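PDB 2I6D: RNA methyltransferase, TrmH family from Porphyromonas gingivalis, which probably binds RNA and methylates it with S-adenosylmethionine, using a knotted SPOUT-type catalytic domain. Local coordinates for residues 178-192 with 216-228. Residues are numbered along the deposited sequence; the frame is centred on the assembly and turned at random. Where two conformers were deposited one is given.
Sequences PVYGAFLDGQSLYEA and VAAEITDRLTIPA
The guanidinium of Arg223 lies flat on one face of the Phe183 ring, CZ 3.6 Å from the ring centroid and the planes 18° apart, a stacked cation-pi pair. The methyl of Ala217 and CG1 of Ile220, both apolar, complete the hydrophobic edge of the same ring, Ile220 CG1 lying in its plane. At the guanidinium's own edge, NH2 gives a bent bond (134°) to Asp185 O, 2.9 Å away, fixing the plane's rotation above the ring; Arg223 CB and CG run along the ring, and the bend at chi3 then turns the guanidinium over its centre. Asp222 OD2 stands above one face of the Tyr180 ring, displaced toward the rim, while Asp222 CB, 3.4 Å from Tyr180 CD2, and Leu224 CD1 approach obliquely; Trp253 of helix 242-255 meets this tyrosine edge-to-face.

Between these groups runs the parallel sheet of the SpoU methylase domain. Strand 222-225 lies between 179-182 and 187-188 in the sheet, parallel to both, so one strand pairs with both strands of segment 178-192. Leu224 N to Gly181 O, at 2.8 Å, is nearly straight, whereas Thr225 N reaches Gln187 O from above the carbonyl plane. Side-chainless Gly181 suits a position where a beta carbon would collide with Phe183.

Where the strands start, Val179 O accepts from both Thr221 N and Asp222 N, while Thr221 OG1 accepts a hydrogen bond from Val179 N at 3.0 Å and donates to Asp222 OD2. With chi1 at 59°, that hydroxyl sits between its own backbone N and carbonyl carbon, facing Val179. At the other end Thr225 OG1 donates to Phe183 O, 3.2 Å away, and a water links that carbonyl to Ile226 N.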
ATOM      1  N   PRO A 178       4.382   0.792  21.828  1.00 33.36           N
ATOM      2  CA  PRO A 178       5.673   0.195  21.562  1.00 33.39           C
ATOM      3  C   PRO A 178       6.035   0.304  20.081  1.00 32.78           C
ATOM      4  O   PRO A 178       5.173   0.136  19.200  1.00 32.71           O
ATOM      5  CB  PRO A 178       5.467  -1.295  21.923  1.00 33.85           C
ATOM      6  CG  PRO A 178       3.982  -1.494  21.869  1.00 33.76           C
ATOM      7  CD  PRO A 178       3.370  -0.199  22.244  1.00 33.24           C
ATOM      8  N   VAL A 179       7.302   0.574  19.829  1.00 31.53           N
ATOM      9  CA  VAL A 179       7.808   0.721  18.486  1.00 31.14           C
ATOM     10  C   VAL A 179       8.863  -0.344  18.230  1.00 31.81           C
ATOM     11  O   VAL A 179       9.985  -0.274  18.740  1.00 34.11           O
ATOM     12  CB  VAL A 179       8.381   2.142  18.222  1.00 31.11           C
ATOM     13  CG1 VAL A 179       8.808   2.267  16.762  1.00 31.15           C
ATOM     14  CG2 VAL A 179       7.346   3.220  18.575  1.00 28.61           C
ATOM     15  N   TYR A 180       8.489  -1.331  17.439  1.00 30.63           N
ATOM     16  CA  TYR A 180       9.369  -2.442  17.108  1.00 31.23           C
ATOM     17  C   TYR A 180      10.040  -2.149  15.775  1.00 31.40           C
ATOM     18  O   TYR A 180       9.501  -1.401  14.941  1.00 31.39           O
ATOM     19  CB  TYR A 180       8.542  -3.729  16.989  1.00 31.47           C
ATOM     20  CG  TYR A 180       7.941  -4.143  18.292  1.00 30.27           C
ATOM     21  CD1 TYR A 180       6.684  -3.682  18.679  1.00 31.16           C
ATOM     22  CD2 TYR A 180       8.623  -5.012  19.140  1.00 31.44           C
ATOM     23  CE1 TYR A 180       6.132  -4.062  19.888  1.00 31.92           C
ATOM     24  CE2 TYR A 180       8.082  -5.407  20.341  1.00 33.28           C
ATOM     25  CZ  TYR A 180       6.831  -4.927  20.708  1.00 32.87           C
ATOM     26  OH  TYR A 180       6.283  -5.294  21.917  1.00 33.97           O
ATOM     27  N   GLY A 181      11.229  -2.703  15.596  1.00 31.78           N
ATOM     28  CA  GLY A 181      11.974  -2.559  14.341  1.00 31.64           C
ATOM     29  C   GLY A 181      12.674  -3.845  13.980  1.00 32.52           C
ATOM     30  O   GLY A 181      13.190  -4.553  14.861  1.00 32.38           O
ATOM     31  N   ALA A 182      12.737  -4.130  12.678  1.00 32.20           N
ATOM     32  CA  ALA A 182      13.399  -5.326  12.177  1.00 32.15           C
ATOM     33  C   ALA A 182      14.861  -4.996  11.844  1.00 33.03           C
ATOM     34  O   ALA A 182      15.131  -4.108  11.012  1.00 32.48           O
ATOM     35  CB  ALA A 182      12.676  -5.839  10.934  1.00 32.49           C
ATOM     36  N   PHE A 183      15.783  -5.668  12.534  1.00 32.09           N
ATOM     37  CA  PHE A 183      17.216  -5.398  12.401  1.00 33.75           C
ATOM     38  C   PHE A 183      17.965  -6.694  12.240  1.00 34.52           C
ATOM     39  O   PHE A 183      17.422  -7.762  12.518  1.00 34.23           O
ATOM     40  CB  PHE A 183      17.745  -4.700  13.645  1.00 33.86           C
ATOM     41  CG  PHE A 183      17.236  -3.289  13.805  1.00 35.64           C
ATOM     42  CD1 PHE A 183      17.885  -2.225  13.181  1.00 37.80           C
ATOM     43  CD2 PHE A 183      16.116  -3.029  14.583  1.00 35.92           C
ATOM     44  CE1 PHE A 183      17.409  -0.908  13.332  1.00 36.25           C
ATOM     45  CE2 PHE A 183      15.637  -1.737  14.741  1.00 35.77           C
ATOM     46  CZ  PHE A 183      16.303  -0.668  14.125  1.00 36.20           C
ATOM     47  N   LEU A 184      19.209  -6.609  11.789  1.00 35.43           N
ATOM     48  CA  LEU A 184      20.035  -7.799  11.665  1.00 36.31           C
ATOM     49  C   LEU A 184      20.614  -8.223  13.012  1.00 36.92           C
ATOM     50  O   LEU A 184      21.039  -9.366  13.191  1.00 36.81           O
ATOM     51  CB  LEU A 184      21.136  -7.567  10.631  1.00 37.32           C
ATOM     52  CG  LEU A 184      20.621  -7.406   9.193  1.00 38.29           C
ATOM     53  CD1 LEU A 184      21.777  -7.152   8.212  1.00 39.52           C
ATOM     54  CD2 LEU A 184      19.777  -8.626   8.751  1.00 39.32           C
ATOM     55  N   ASP A 185      20.652  -7.271  13.934  1.00 37.68           N
ATOM     56  CA  ASP A 185      21.085  -7.495  15.315  0.50 38.35           C
ATOM     57  C   ASP A 185      19.947  -7.038  16.223  1.00 38.32           C
ATOM     58  O   ASP A 185      19.483  -5.891  16.116  1.00 39.18           O
ATOM     59  CB  ASP A 185      22.350  -6.677  15.623  0.50 38.88           C
ATOM     60  CG  ASP A 185      22.761  -6.738  17.099  0.50 40.76           C
ATOM     61  OD1 ASP A 185      21.878  -6.634  17.981  0.50 43.59           O
ATOM     62  OD2 ASP A 185      23.977  -6.869  17.383  0.50 42.59           O
ATOM     63  N   GLY A 186      19.496  -7.909  17.114  1.00 37.09           N
ATOM     64  CA  GLY A 186      18.398  -7.568  18.009  1.00 35.92           C
ATOM     65  C   GLY A 186      17.917  -8.814  18.716  1.00 35.56           C
ATOM     66  O   GLY A 186      18.538  -9.863  18.625  1.00 35.34           O
ATOM     67  N   GLN A 187      16.794  -8.707  19.410  1.00 35.14           N
ATOM     68  CA  GLN A 187      16.209  -9.870  20.078  1.00 34.62           C
ATOM     69  C   GLN A 187      15.526 -10.806  19.075  1.00 32.34           C
ATOM     70  O   GLN A 187      14.769 -10.341  18.239  1.00 32.15           O
ATOM     71  CB  GLN A 187      15.164  -9.397  21.082  1.00 34.85           C
ATOM     72  CG  GLN A 187      14.521 -10.544  21.850  1.00 37.00           C
ATOM     73  CD  GLN A 187      13.695 -10.054  23.019  1.00 38.72           C
ATOM     74  OE1 GLN A 187      13.096  -8.982  22.962  1.00 39.17           O
ATOM     75  NE2 GLN A 187      13.644 -10.851  24.074  1.00 37.89           N
ATOM     76  N   SER A 188      15.759 -12.115  19.177  1.00 31.92           N
ATOM     77  CA  SER A 188      15.025 -13.066  18.332  1.00 30.04           C
ATOM     78  C   SER A 188      13.535 -12.799  18.448  1.00 30.18           C
ATOM     79  O   SER A 188      13.005 -12.707  19.561  1.00 30.02           O
ATOM     80  CB  SER A 188      15.281 -14.515  18.744  1.00 30.74           C
ATOM     81  OG  SER A 188      14.354 -15.353  18.069  1.00 29.32           O
ATOM     82  N   LEU A 189      12.845 -12.687  17.311  0.50 29.49           N
ATOM     83  CA  LEU A 189      11.390 -12.483  17.292  0.50 29.93           C
ATOM     84  C   LEU A 189      10.620 -13.628  17.963  0.50 30.16           C
ATOM     85  O   LEU A 189       9.479 -13.442  18.382  0.50 30.10           O
ATOM     86  CB  LEU A 189      10.858 -12.268  15.859  0.50 30.33           C
ATOM     87  CG  LEU A 189      10.433 -13.470  15.004  0.50 30.12           C
ATOM     88  CD1 LEU A 189       9.491 -13.067  13.891  0.50 30.35           C
ATOM     89  CD2 LEU A 189      11.638 -14.195  14.438  0.50 29.95           C
ATOM     90  N   TYR A 190      11.228 -14.805  18.032  1.00 29.63           N
ATOM     91  CA  TYR A 190      10.614 -15.940  18.727  1.00 31.48           C
ATOM     92  C   TYR A 190      10.693 -15.837  20.243  1.00 32.18           C
ATOM     93  O   TYR A 190       9.910 -16.473  20.935  1.00 32.77           O
ATOM     94  CB  TYR A 190      11.227 -17.264  18.257  1.00 32.75           C
ATOM     95  CG  TYR A 190      11.181 -17.385  16.753  1.00 34.14           C
ATOM     96  CD1 TYR A 190      10.001 -17.143  16.046  1.00 34.29           C
ATOM     97  CD2 TYR A 190      12.314 -17.721  16.041  1.00 36.30           C
ATOM     98  CE1 TYR A 190       9.963 -17.225  14.650  1.00 34.07           C
ATOM     99  CE2 TYR A 190      12.284 -17.826  14.658  1.00 38.02           C
ATOM    100  CZ  TYR A 190      11.112 -17.564  13.970  1.00 37.28           C
ATOM    101  OH  TYR A 190      11.129 -17.676  12.581  1.00 39.60           O
ATOM    102  N   GLU A 191      11.638 -15.040  20.745  1.00 31.93           N
ATOM    103  CA  GLU A 191      11.833 -14.872  22.188  1.00 32.48           C
ATOM    104  C   GLU A 191      11.177 -13.598  22.736  1.00 32.11           C
ATOM    105  O   GLU A 191      10.987 -13.472  23.940  1.00 32.11           O
ATOM    106  CB  GLU A 191      13.330 -14.871  22.539  1.00 31.75           C
ATOM    107  CG  GLU A 191      14.060 -16.121  22.066  1.00 32.92           C
ATOM    108  CD  GLU A 191      15.552 -16.130  22.406  1.00 34.80           C
ATOM    109  OE1 GLU A 191      16.142 -15.067  22.712  1.00 38.75           O
ATOM    110  OE2 GLU A 191      16.135 -17.219  22.347  1.00 38.22           O
ATOM    111  N   ALA A 192      10.849 -12.653  21.861  1.00 31.42           N
ATOM    112  CA  ALA A 192      10.306 -11.392  22.303  1.00 31.39           C
ATOM    113  C   ALA A 192       8.850 -11.608  22.705  1.00 31.36           C
ATOM    114  O   ALA A 192       8.121 -12.249  21.968  1.00 30.43           O
ATOM    115  CB  ALA A 192      10.418 -10.351  21.179  1.00 31.80           C
ATOM    116  N   VAL A 216      15.603   7.065  12.419  1.00 29.29           N
ATOM    117  CA  VAL A 216      14.426   6.258  12.723  1.00 29.23           C
ATOM    118  C   VAL A 216      14.746   5.180  13.773  1.00 30.78           C
ATOM    119  O   VAL A 216      13.947   4.940  14.696  1.00 31.20           O
ATOM    120  CB  VAL A 216      13.827   5.630  11.424  1.00 30.42           C
ATOM    121  CG1 VAL A 216      12.654   4.648  11.732  1.00 30.29           C
ATOM    122  CG2 VAL A 216      13.297   6.746  10.512  1.00 28.79           C
ATOM    123  N   ALA A 217      15.908   4.540  13.636  1.00 31.22           N
ATOM    124  CA  ALA A 217      16.336   3.515  14.584  1.00 31.92           C
ATOM    125  C   ALA A 217      16.400   4.095  16.010  1.00 32.73           C
ATOM    126  O   ALA A 217      16.085   3.393  16.977  1.00 33.55           O
ATOM    127  CB  ALA A 217      17.688   2.911  14.170  1.00 32.28           C
ATOM    128  N   ALA A 218      16.770   5.368  16.138  1.00 31.72           N
ATOM    129  CA  ALA A 218      16.803   6.009  17.450  1.00 32.53           C
ATOM    130  C   ALA A 218      15.436   6.072  18.149  1.00 32.42           C
ATOM    131  O   ALA A 218      15.374   6.189  19.365  1.00 32.85           O
ATOM    132  CB  ALA A 218      17.444   7.411  17.376  1.00 32.20           C
ATOM    133  N   GLU A 219      14.347   5.966  17.398  1.00 32.05           N
ATOM    134  CA  GLU A 219      13.012   6.012  17.979  1.00 31.94           C
ATOM    135  C   GLU A 219      12.432   4.633  18.307  1.00 32.36           C
ATOM    136  O   GLU A 219      11.301   4.542  18.801  1.00 33.45           O
ATOM    137  CB  GLU A 219      12.054   6.728  17.021  1.00 32.45           C
ATOM    138  CG  GLU A 219      12.416   8.181  16.753  1.00 31.91           C
ATOM    139  CD  GLU A 219      12.410   9.063  18.010  1.00 35.65           C
ATOM    140  OE1 GLU A 219      11.709   8.763  19.007  1.00 36.26           O
ATOM    141  OE2 GLU A 219      13.126  10.070  17.995  1.00 33.27           O
ATOM    142  N   ILE A 220      13.174   3.580  17.982  1.00 31.20           N
ATOM    143  CA  ILE A 220      12.713   2.206  18.155  1.00 30.76           C
ATOM    144  C   ILE A 220      12.862   1.782  19.605  1.00 30.45           C
ATOM    145  O   ILE A 220      13.927   1.999  20.206  1.00 29.80           O
ATOM    146  CB  ILE A 220      13.582   1.235  17.332  1.00 31.10           C
ATOM    147  CG1 ILE A 220      13.639   1.630  15.843  1.00 34.04           C
ATOM    148  CG2 ILE A 220      13.178  -0.188  17.573  1.00 29.26           C
ATOM    149  CD1 ILE A 220      12.391   1.516  15.050  1.00 30.38           C
ATOM    150  N   THR A 221      11.813   1.193  20.182  1.00 30.26           N
ATOM    151  CA  THR A 221      11.899   0.764  21.591  1.00 30.92           C
ATOM    152  C   THR A 221      12.376  -0.675  21.731  1.00 31.21           C
ATOM    153  O   THR A 221      12.992  -1.025  22.721  1.00 31.65           O
ATOM    154  CB  THR A 221      10.576   0.956  22.376  1.00 30.68           C
ATOM    155  OG1 THR A 221       9.515   0.205  21.760  1.00 32.58           O
ATOM    156  CG2 THR A 221      10.215   2.406  22.440  1.00 31.29           C
ATOM    157  N   ASP A 222      12.125  -1.484  20.717  1.00 30.78           N
ATOM    158  CA  ASP A 222      12.338  -2.931  20.787  1.00 31.40           C
ATOM    159  C   ASP A 222      12.864  -3.434  19.439  1.00 30.66           C
ATOM    160  O   ASP A 222      12.120  -3.495  18.450  1.00 29.96           O
ATOM    161  CB  ASP A 222      11.014  -3.627  21.113  1.00 31.44           C
ATOM    162  CG  ASP A 222      10.461  -3.237  22.480  1.00 34.81           C
ATOM    163  OD1 ASP A 222      10.767  -3.962  23.444  1.00 36.50           O
ATOM    164  OD2 ASP A 222       9.764  -2.204  22.615  1.00 37.41           O
ATOM    165  N   ARG A 223      14.141  -3.808  19.403  1.00 30.55           N
ATOM    166  CA  ARG A 223      14.726  -4.359  18.167  1.00 30.27           C
ATOM    167  C   ARG A 223      14.462  -5.854  18.053  1.00 30.42           C
ATOM    168  O   ARG A 223      14.762  -6.595  18.987  1.00 31.09           O
ATOM    169  CB  ARG A 223      16.242  -4.147  18.142  1.00 30.29           C
ATOM    170  CG  ARG A 223      16.658  -2.731  18.112  1.00 30.67           C
ATOM    171  CD  ARG A 223      18.190  -2.652  18.290  1.00 33.99           C
ATOM    172  NE  ARG A 223      18.673  -1.600  17.415  1.00 38.16           N
ATOM    173  CZ  ARG A 223      19.445  -1.773  16.348  1.00 38.39           C
ATOM    174  NH1 ARG A 223      19.785  -0.699  15.650  1.00 38.58           N
ATOM    175  NH2 ARG A 223      19.910  -2.977  15.998  1.00 35.25           N
ATOM    176  N   LEU A 224      13.953  -6.272  16.900  1.00 29.97           N
ATOM    177  CA  LEU A 224      13.676  -7.668  16.596  1.00 31.61           C
ATOM    178  C   LEU A 224      14.559  -8.163  15.452  1.00 32.22           C
ATOM    179  O   LEU A 224      14.857  -7.428  14.495  1.00 33.78           O
ATOM    180  CB  LEU A 224      12.201  -7.849  16.174  1.00 30.96           C
ATOM    181  CG  LEU A 224      11.156  -7.318  17.176  1.00 31.83           C
ATOM    182  CD1 LEU A 224       9.761  -7.518  16.598  1.00 31.92           C
ATOM    183  CD2 LEU A 224      11.288  -8.085  18.511  1.00 31.45           C
ATOM    184  N   THR A 225      14.913  -9.436  15.520  1.00 32.68           N
ATOM    185  CA  THR A 225      15.683 -10.056  14.457  1.00 32.79           C
ATOM    186  C   THR A 225      15.040 -11.395  14.117  1.00 32.04           C
ATOM    187  O   THR A 225      14.493 -12.067  14.991  1.00 31.60           O
ATOM    188  CB  THR A 225      17.135 -10.282  14.902  1.00 33.76           C
ATOM    189  OG1 THR A 225      17.673  -9.050  15.396  1.00 36.39           O
ATOM    190  CG2 THR A 225      17.991 -10.724  13.744  1.00 34.07           C
ATOM    191  N   ILE A 226      15.127 -11.783  12.851  1.00 31.40           N
ATOM    192  CA  ILE A 226      14.780 -13.128  12.431  1.00 31.89           C
ATOM    193  C   ILE A 226      16.086 -13.894  12.314  1.00 31.86           C
ATOM    194  O   ILE A 226      16.897 -13.629  11.422  1.00 30.92           O
ATOM    195  CB  ILE A 226      14.051 -13.126  11.063  1.00 31.49           C
ATOM    196  CG1 ILE A 226      12.797 -12.226  11.124  1.00 33.08           C
ATOM    197  CG2 ILE A 226      13.722 -14.573  10.631  1.00 32.25           C
ATOM    198  CD1 ILE A 226      12.210 -11.905   9.730  1.00 34.41           C
ATOM    199  N   PRO A 227      16.295 -14.872  13.199  1.00 32.22           N
ATOM    200  CA  PRO A 227      17.587 -15.550  13.266  1.00 32.39           C
ATOM    201  C   PRO A 227      17.883 -16.354  11.993  1.00 31.54           C
ATOM    202  O   PRO A 227      16.976 -16.987  11.427  1.00 29.60           O
ATOM    203  CB  PRO A 227      17.435 -16.509  14.463  1.00 32.77           C
ATOM    204  CG  PRO A 227      16.153 -16.099  15.157  1.00 33.71           C
ATOM    205  CD  PRO A 227      15.306 -15.407  14.157  1.00 33.74           C
ATOM    206  N   ALA A 228      19.132 -16.295  11.543  1.00 31.92           N
ATOM    207  CA  ALA A 228      19.598 -17.174  10.469  1.00 33.17           C
ATOM    208  C   ALA A 228      20.135 -18.453  11.071  1.00 34.51           C
ATOM    209  O   ALA A 228      20.664 -18.456  12.186  1.00 33.35           O
ATOM    210  CB  ALA A 228      20.668 -16.504   9.630  1.00 32.88           C
TER
HETATM  211  O   HOH W   1      15.743  -9.115  11.012  1.00 43.34           O
HETATM  212  O   HOH W   2      13.524  -6.527  21.539  1.00 45.45           O